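PDB 3ISL: (S)-ureidoglycine--glyoxylate transaminase from Bacillus subtilis, which catalyses the pyridoxal-phosphate-dependent transfer of an amino group from (S)-ureidoglycine to glyoxylate in purine breakdown, giving oxalurate and glycine. Local coordinates for residues 21-26 with 280-285; 325-330 with 362-367. All blocks are in the same frame, centred on the assembly; numbering follows the deposited sequence.

Contact 1. Residues 21-26 with 280-285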
ATOM      1  N   GLU A  21       2.704  -3.483 -18.063  1.00 20.83           N
ATOM      2  CA  GLU A  21       4.069  -4.005 -17.890  1.00 22.01           C
ATOM      3  C   GLU A  21       4.908  -2.884 -17.311  1.00 22.05           C
ATOM      4  O   GLU A  21       4.677  -1.688 -17.600  1.00 22.10           O
ATOM      5  CB  GLU A  21       4.663  -4.380 -19.239  1.00 20.69           C
ATOM      6  CG  GLU A  21       4.134  -5.585 -19.875  1.00 22.55           C
ATOM      7  CD  GLU A  21       4.464  -5.623 -21.332  1.00 24.57           C
ATOM      8  OE1 GLU A  21       5.530  -5.078 -21.763  1.00 22.59           O
ATOM      9  OE2 GLU A  21       3.638  -6.192 -22.056  1.00 22.73           O
ATOM     10  N   VAL A  22       5.898  -3.255 -16.511  1.00 22.22           N
ATOM     11  CA  VAL A  22       6.838  -2.324 -15.882  1.00 20.75           C
ATOM     12  C   VAL A  22       8.131  -2.220 -16.679  1.00 21.91           C
ATOM     13  O   VAL A  22       8.718  -3.295 -17.066  1.00 20.81           O
ATOM     14  CB  VAL A  22       7.078  -2.822 -14.471  1.00 22.79           C
ATOM     15  CG1 VAL A  22       8.119  -2.009 -13.725  1.00 20.58           C
ATOM     16  CG2 VAL A  22       5.727  -2.693 -13.730  1.00 23.64           C
ATOM     17  N   ASP A  23       8.641  -0.995 -16.898  1.00 20.40           N
ATOM     18  CA  ASP A  23       9.964  -0.894 -17.555  1.00 24.23           C
ATOM     19  C   ASP A  23      10.992  -1.763 -16.789  1.00 25.19           C
ATOM     20  O   ASP A  23      11.017  -1.733 -15.550  1.00 25.97           O
ATOM     21  CB  ASP A  23      10.475   0.581 -17.620  1.00 25.60           C
ATOM     22  CG  ASP A  23      11.714   0.755 -18.552  1.00 27.13           C
ATOM     23  OD1 ASP A  23      12.787   0.176 -18.284  1.00 28.65           O
ATOM     24  OD2 ASP A  23      11.647   1.451 -19.586  1.00 24.94           O
ATOM     25  N   PRO A  24      11.851  -2.508 -17.519  1.00 25.47           N
ATOM     26  CA  PRO A  24      12.908  -3.283 -16.955  1.00 25.75           C
ATOM     27  C   PRO A  24      13.838  -2.476 -16.073  1.00 26.27           C
ATOM     28  O   PRO A  24      14.357  -3.039 -15.104  1.00 25.00           O
ATOM     29  CB  PRO A  24      13.644  -3.803 -18.203  1.00 25.10           C
ATOM     30  CG  PRO A  24      12.537  -4.074 -19.111  1.00 26.15           C
ATOM     31  CD  PRO A  24      11.782  -2.752 -18.982  1.00 26.48           C
ATOM     32  N   ARG A  25      14.045  -1.188 -16.389  1.00 26.49           N
ATOM     33  CA  ARG A  25      14.850  -0.358 -15.481  1.00 28.28           C
ATOM     34  C   ARG A  25      14.181  -0.167 -14.094  1.00 27.37           C
ATOM     35  O   ARG A  25      14.857   0.011 -13.100  1.00 30.13           O
ATOM     36  CB  ARG A  25      15.178   0.992 -16.092  1.00 28.49           C
ATOM     37  CG  ARG A  25      16.160   0.904 -17.241  1.00 30.81           C
ATOM     38  CD  ARG A  25      15.394   1.330 -18.469  1.00 37.27           C
ATOM     39  NE  ARG A  25      15.850   2.628 -18.863  1.00 36.58           N
ATOM     40  CZ  ARG A  25      15.183   3.493 -19.620  1.00 34.36           C
ATOM     41  NH1 ARG A  25      13.904   3.301 -20.050  1.00 31.29           N
ATOM     42  NH2 ARG A  25      15.825   4.601 -19.897  1.00 29.38           N
ATOM     43  N   VAL A  26      12.844  -0.140 -14.060  1.00 26.54           N
ATOM     44  CA  VAL A  26      12.114  -0.082 -12.788  1.00 23.86           C
ATOM     45  C   VAL A  26      12.143  -1.434 -12.120  1.00 23.11           C
ATOM     46  O   VAL A  26      12.443  -1.534 -10.907  1.00 23.52           O
ATOM     47  CB  VAL A  26      10.665   0.453 -13.000  1.00 23.03           C
ATOM     48  CG1 VAL A  26       9.861   0.266 -11.784  1.00 20.82           C
ATOM     49  CG2 VAL A  26      10.712   1.971 -13.380  1.00 23.60           C
ATOM     50  N   VAL A 280       9.053   7.662 -12.244  1.00 15.82           N
ATOM     51  CA  VAL A 280       8.922   9.065 -12.586  1.00 16.73           C
ATOM     52  C   VAL A 280      10.225   9.598 -13.211  1.00 17.03           C
ATOM     53  O   VAL A 280      10.211  10.402 -14.151  1.00 15.58           O
ATOM     54  CB  VAL A 280       8.547   9.913 -11.367  1.00 16.29           C
ATOM     55  CG1 VAL A 280       8.130  11.248 -11.834  1.00 17.30           C
ATOM     56  CG2 VAL A 280       7.336   9.227 -10.710  1.00 17.71           C
ATOM     57  N   ARG A 281      11.365   9.133 -12.749  1.00 16.58           N
ATOM     58  CA  ARG A 281      12.570   9.662 -13.439  1.00 17.80           C
ATOM     59  C   ARG A 281      12.522   9.308 -14.945  1.00 18.21           C
ATOM     60  O   ARG A 281      12.964  10.093 -15.751  1.00 19.61           O
ATOM     61  CB  ARG A 281      13.863   9.132 -12.802  1.00 17.08           C
ATOM     62  CG  ARG A 281      15.123   9.316 -13.620  1.00 17.00           C
ATOM     63  CD  ARG A 281      16.320   8.778 -12.907  1.00 25.50           C
ATOM     64  NE  ARG A 281      16.371   7.316 -12.818  1.00 22.70           N
ATOM     65  CZ  ARG A 281      16.864   6.502 -13.753  1.00 21.86           C
ATOM     66  NH1 ARG A 281      17.274   6.950 -14.947  1.00 17.90           N
ATOM     67  NH2 ARG A 281      16.894   5.208 -13.493  1.00 20.63           N
ATOM     68  N   LEU A 282      12.044   8.108 -15.298  1.00 18.25           N
ATOM     69  CA  LEU A 282      11.987   7.680 -16.689  1.00 18.38           C
ATOM     70  C   LEU A 282      11.005   8.470 -17.483  1.00 18.44           C
ATOM     71  O   LEU A 282      11.268   8.775 -18.683  1.00 18.05           O
ATOM     72  CB  LEU A 282      11.696   6.188 -16.877  1.00 17.33           C
ATOM     73  CG  LEU A 282      12.728   5.246 -16.264  1.00 22.57           C
ATOM     74  CD1 LEU A 282      12.455   3.781 -16.659  1.00 26.54           C
ATOM     75  CD2 LEU A 282      14.171   5.605 -16.567  1.00 21.80           C
ATOM     76  N   VAL A 283       9.883   8.819 -16.865  1.00 18.04           N
ATOM     77  CA  VAL A 283       8.980   9.699 -17.609  1.00 18.64           C
ATOM     78  C   VAL A 283       9.593  11.046 -17.940  1.00 18.29           C
ATOM     79  O   VAL A 283       9.474  11.535 -19.036  1.00 16.88           O
ATOM     80  CB  VAL A 283       7.488   9.748 -17.123  1.00 19.73           C
ATOM     81  CG1 VAL A 283       7.113   8.712 -16.140  1.00 19.49           C
ATOM     82  CG2 VAL A 283       6.765  11.184 -17.135  1.00 16.55           C
ATOM     83  N   LEU A 284      10.271  11.608 -16.982  1.00 17.45           N
ATOM     84  CA  LEU A 284      10.886  12.910 -17.162  1.00 18.94           C
ATOM     85  C   LEU A 284      12.072  12.851 -18.121  1.00 18.40           C
ATOM     86  O   LEU A 284      12.383  13.842 -18.718  1.00 18.50           O
ATOM     87  CB  LEU A 284      11.303  13.443 -15.780  1.00 18.33           C
ATOM     88  CG  LEU A 284      10.340  14.385 -15.032  1.00 22.16           C
ATOM     89  CD1 LEU A 284       8.857  14.698 -15.574  1.00 18.68           C
ATOM     90  CD2 LEU A 284      10.361  14.186 -13.582  1.00 16.99           C
ATOM     91  N   GLU A 285      12.758  11.703 -18.244  1.00 19.62           N
ATOM     92  CA  GLU A 285      13.855  11.610 -19.170  1.00 20.15           C
ATOM     93  C   GLU A 285      13.320  11.546 -20.579  1.00 21.03           C
ATOM     94  O   GLU A 285      13.927  12.112 -21.483  1.00 19.34           O
ATOM     95  CB  GLU A 285      14.780  10.434 -18.909  1.00 20.01           C
ATOM     96  CG  GLU A 285      15.434  10.484 -17.511  1.00 26.30           C
ATOM     97  CD  GLU A 285      16.526   9.415 -17.279  1.00 29.67           C
ATOM     98  OE1 GLU A 285      16.579   8.446 -18.068  1.00 26.95           O
ATOM     99  OE2 GLU A 285      17.349   9.581 -16.306  1.00 29.24           O
TER
HETATM  100  O   HOH W   1      15.400   7.138 -20.187  1.00 25.47           O
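Arg25, in the first turn of helix 24-29, faces Leu282 of helix 270-286 with their CA atoms 8.6 Å apart, so the backbones meet only through side chains. The forked tip of Leu282 suits its place because two methyls reach three residues. Leu282 CD1 lies 3.6 Å from Asp23 CG and also touches Val26 CG2 and Arg25 NH1, while Leu282 CD2 sits 3.8 Å above the plane of the Arg25 guanidinium, over its centre. Leu282 CD2 also lies over the rim of the Arg281 guanidinium, salt-bridged to Glu285; Arg5 of the second subunit packs on both. Asp23 N-caps helix 24-29, where a short acid can accept from Arg25 N two residues on, though OD1 is less surely placed. Asp23 OD2 takes a salt bridge from Arg25 NH1 at 3.0 Å, lying close to the guanidinium plane, while NH1 approaches above the carboxylate plane (41° out). Arg25 NH2 and Glu285 OE1 are 4.3 Å apart, OE1 well out of the guanidinium plane, so only charges interact; a water donates to OE1 and is weakly bound by NH2. Without a hydrogen bond between the segments, leucine packing, one water and probably a modest charge attraction hold them.

Contact 2. Residues 325-330 with 362-367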
ATOM      1  N   THR A 325      -8.532   1.908 -26.028  1.00 24.39           N
ATOM      2  CA  THR A 325      -9.224   1.772 -27.284  1.00 24.06           C
ATOM      3  C   THR A 325     -10.271   0.698 -27.093  1.00 23.08           C
ATOM      4  O   THR A 325      -9.933  -0.426 -26.705  1.00 22.74           O
ATOM      5  CB  THR A 325      -8.192   1.361 -28.358  1.00 23.82           C
ATOM      6  OG1 THR A 325      -7.383   2.499 -28.554  1.00 23.49           O
ATOM      7  CG2 THR A 325      -8.901   0.989 -29.747  1.00 23.81           C
ATOM      8  N   CYS A 326     -11.531   1.069 -27.266  1.00 23.16           N
ATOM      9  CA  CYS A 326     -12.669   0.198 -26.959  1.00 24.65           C
ATOM     10  C   CYS A 326     -13.134  -0.395 -28.276  1.00 24.50           C
ATOM     11  O   CYS A 326     -13.636   0.332 -29.148  1.00 24.29           O
ATOM     12  CB  CYS A 326     -13.833   1.003 -26.310  1.00 25.65           C
ATOM     13  SG  CYS A 326     -13.375   1.831 -24.800  1.00 26.43           S
ATOM     14  N   VAL A 327     -12.967  -1.711 -28.415  1.00 24.62           N
ATOM     15  CA  VAL A 327     -13.255  -2.385 -29.663  1.00 23.63           C
ATOM     16  C   VAL A 327     -14.569  -3.112 -29.491  1.00 24.99           C
ATOM     17  O   VAL A 327     -14.736  -3.853 -28.523  1.00 24.56           O
ATOM     18  CB  VAL A 327     -12.145  -3.383 -30.037  1.00 23.84           C
ATOM     19  CG1 VAL A 327     -12.457  -4.132 -31.395  1.00 23.36           C
ATOM     20  CG2 VAL A 327     -10.773  -2.680 -30.069  1.00 24.70           C
ATOM     21  N   GLU A 328     -15.484  -2.919 -30.451  1.00 25.07           N
ATOM     22  CA  GLU A 328     -16.808  -3.534 -30.404  1.00 26.23           C
ATOM     23  C   GLU A 328     -16.678  -5.020 -30.709  1.00 26.34           C
ATOM     24  O   GLU A 328     -16.065  -5.403 -31.722  1.00 25.74           O
ATOM     25  CB  GLU A 328     -17.816  -2.809 -31.351  1.00 26.79           C
ATOM     26  CG  GLU A 328     -18.393  -1.513 -30.721  1.00 28.64           C
ATOM     27  CD  GLU A 328     -19.307  -0.657 -31.624  1.00 34.39           C
ATOM     28  OE1 GLU A 328     -19.840   0.362 -31.092  1.00 34.99           O
ATOM     29  OE2 GLU A 328     -19.500  -0.990 -32.829  1.00 32.59           O
ATOM     30  N   ILE A 329     -17.231  -5.840 -29.810  1.00 25.90           N
ATOM     31  CA  ILE A 329     -17.355  -7.277 -30.010  1.00 26.09           C
ATOM     32  C   ILE A 329     -18.440  -7.544 -31.058  1.00 26.16           C
ATOM     33  O   ILE A 329     -19.605  -7.223 -30.880  1.00 26.16           O
ATOM     34  CB  ILE A 329     -17.662  -8.032 -28.676  1.00 25.88           C
ATOM     35  CG1 ILE A 329     -16.534  -7.763 -27.645  1.00 24.96           C
ATOM     36  CG2 ILE A 329     -17.881  -9.556 -28.929  1.00 25.70           C
ATOM     37  CD1 ILE A 329     -16.903  -8.089 -26.181  1.00 18.22           C
ATOM     38  N   PRO A 330     -18.051  -8.136 -32.172  1.00 26.78           N
ATOM     39  CA  PRO A 330     -19.043  -8.422 -33.253  1.00 26.48           C
ATOM     40  C   PRO A 330     -20.129  -9.407 -32.803  1.00 27.43           C
ATOM     41  O   PRO A 330     -19.871 -10.279 -31.956  1.00 26.81           O
ATOM     42  CB  PRO A 330     -18.193  -9.045 -34.350  1.00 26.20           C
ATOM     43  CG  PRO A 330     -16.696  -8.848 -33.902  1.00 26.33           C
ATOM     44  CD  PRO A 330     -16.709  -8.688 -32.429  1.00 25.34           C
ATOM     45  N   TRP A 362     -14.254  -4.983 -25.970  1.00 24.29           N
ATOM     46  CA  TRP A 362     -12.957  -5.237 -25.293  1.00 23.70           C
ATOM     47  C   TRP A 362     -12.309  -3.914 -25.147  1.00 24.36           C
ATOM     48  O   TRP A 362     -12.564  -3.051 -25.956  1.00 24.78           O
ATOM     49  CB  TRP A 362     -12.008  -6.115 -26.093  1.00 21.90           C
ATOM     50  CG  TRP A 362     -12.525  -7.474 -26.452  1.00 22.46           C
ATOM     51  CD1 TRP A 362     -12.631  -8.598 -25.631  1.00 20.77           C
ATOM     52  CD2 TRP A 362     -12.932  -7.891 -27.766  1.00 20.83           C
ATOM     53  NE1 TRP A 362     -13.108  -9.689 -26.388  1.00 21.97           N
ATOM     54  CE2 TRP A 362     -13.299  -9.276 -27.688  1.00 21.91           C
ATOM     55  CE3 TRP A 362     -13.049  -7.222 -28.997  1.00 22.55           C
ATOM     56  CZ2 TRP A 362     -13.791 -10.004 -28.823  1.00 21.56           C
ATOM     57  CZ3 TRP A 362     -13.529  -7.938 -30.127  1.00 18.49           C
ATOM     58  CH2 TRP A 362     -13.916  -9.316 -30.018  1.00 21.41           C
ATOM     59  N   ARG A 363     -11.450  -3.759 -24.131  1.00 25.06           N
ATOM     60  CA  ARG A 363     -10.684  -2.535 -23.978  1.00 25.60           C
ATOM     61  C   ARG A 363      -9.197  -2.835 -24.117  1.00 24.36           C
ATOM     62  O   ARG A 363      -8.634  -3.618 -23.363  1.00 23.40           O
ATOM     63  CB  ARG A 363     -10.991  -1.853 -22.633  1.00 25.18           C
ATOM     64  CG  ARG A 363     -12.445  -1.470 -22.486  1.00 28.05           C
ATOM     65  CD  ARG A 363     -12.722  -0.912 -21.114  1.00 29.79           C
ATOM     66  NE  ARG A 363     -12.746  -1.974 -20.138  1.00 31.36           N
ATOM     67  CZ  ARG A 363     -12.233  -1.877 -18.916  1.00 30.33           C
ATOM     68  NH1 ARG A 363     -11.673  -0.761 -18.492  1.00 28.08           N
ATOM     69  NH2 ARG A 363     -12.311  -2.909 -18.106  1.00 29.43           N
ATOM     70  N   ILE A 364      -8.540  -2.190 -25.078  1.00 23.85           N
ATOM     71  CA  ILE A 364      -7.128  -2.476 -25.267  1.00 23.45           C
ATOM     72  C   ILE A 364      -6.410  -1.208 -24.768  1.00 24.55           C
ATOM     73  O   ILE A 364      -6.652  -0.132 -25.305  1.00 24.40           O
ATOM     74  CB  ILE A 364      -6.776  -2.785 -26.689  1.00 23.17           C
ATOM     75  CG1 ILE A 364      -7.676  -3.935 -27.227  1.00 24.05           C
ATOM     76  CG2 ILE A 364      -5.209  -3.038 -26.859  1.00 20.37           C
ATOM     77  CD1 ILE A 364      -7.413  -4.366 -28.681  1.00 23.19           C
ATOM     78  N   GLY A 365      -5.572  -1.375 -23.734  1.00 22.63           N
ATOM     79  CA  GLY A 365      -4.771  -0.290 -23.130  1.00 23.56           C
ATOM     80  C   GLY A 365      -3.477  -0.165 -23.918  1.00 23.83           C
ATOM     81  O   GLY A 365      -2.960  -1.193 -24.435  1.00 25.70           O
ATOM     82  N   THR A 366      -2.983   1.061 -24.108  1.00 23.54           N
ATOM     83  CA  THR A 366      -1.646   1.296 -24.714  1.00 22.24           C
ATOM     84  C   THR A 366      -1.044   2.316 -23.760  1.00 22.35           C
ATOM     85  O   THR A 366      -1.025   3.479 -24.065  1.00 24.47           O
ATOM     86  CB  THR A 366      -1.723   1.914 -26.172  1.00 22.74           C
ATOM     87  OG1 THR A 366      -2.726   2.938 -26.198  1.00 23.93           O
ATOM     88  CG2 THR A 366      -2.094   0.872 -27.211  1.00 20.98           C
ATOM     89  N   MET A 367      -0.603   1.877 -22.581  1.00 21.37           N
ATOM     90  CA  MET A 367      -0.143   2.758 -21.521  1.00 21.31           C
ATOM     91  C   MET A 367       1.314   2.491 -21.134  1.00 21.59           C
ATOM     92  O   MET A 367       1.679   1.321 -20.921  1.00 22.42           O
ATOM     93  CB  MET A 367      -0.973   2.475 -20.223  1.00 21.22           C
ATOM     94  CG  MET A 367      -2.507   2.804 -20.358  1.00 17.91           C
ATOM     95  SD  MET A 367      -3.347   2.119 -18.950  1.00 22.73           S
ATOM     96  CE  MET A 367      -4.767   3.249 -18.836  1.00 16.06           C
TER
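Val327 and Trp362 form one of two hydrogen-bonded pairs between strands 324-328 and 361-365, an antiparallel beta pair in the small C-terminal part of a class-V aminotransferase, consistent with fold type I; Thr325 and Ile364 form the other. Four backbone bonds join the strands. Val327 N gives to Trp362 O and Trp362 N to Val327 O, both at 2.8 Å, while Ile364 N meets Thr325 O almost straight (176° at the hydrogen). The return bond, from Thr325 N to Ile364 O, is more bent, at 141°. Thr325 O and Trp362 O also receive CA-H contacts from Arg363 and Cys326, the non-hydrogen-bonded pair between them. The outward-turned backbone groups of that pair are met elsewhere: Cys326 bonds with the backbone of Phe314 and Arg363 with that of Ala351.

The side chains divide by face. Thr325, Val327, Trp362 and Ile364 share one, where beta-branched residues suit extended strands; from helix 288-308, Leu302 packs on Thr325 and Ile364, and Ile306 on Val327. Here Thr325 OG1 is satisfied by Lys320 NZ. Cys326 and Arg363 occupy the other face, and SG touches Arg363 CG. Beyond that contact the arginine chain bends at chi3 and leads away from Cys326; NH1 bonds to Thr147 O and NH2 to Ser352 O, which fixes the guanidinium. Thr147 lines the cofactor pocket, and the Arg363 side chain lies about 7 Å from the bound pyridoxal phosphate.

Trp362 suits the start of its strand, opposite the end of strand 324-328, because its broad indole can lie under Ile329 while NE1 donates to Gly335 O. Val327 CG1 meets the ring edge, and Pro330 CD comes within 3.7 Å of Trp362 CH2. Ile329 CG1 makes a CH-pi contact, 3.5 Å from the centroid of the six-membered ring of Trp362 and 8° off its normal.

How the contacts relate
The contacts follow one another along the chain: contact 1 closes a span of 253 residues before contact 2 opens, and contact 2 then spans only 31. Their centres are 25 Å apart and each lies about 16 Å from the centre of the chain; the nearest atoms are about 5 Å apart, without touching. Helix 288-308, which follows directly after helix 270-286, relates them: its start packs on Val283 and its later part covers the strand pair. Contact 1 thus ties the N-terminal region to that helical region beside the second subunit, whereas contact 2 builds the small sheet whose Arg363 faces the cofactor site. Neither belongs to the seven-stranded sheet.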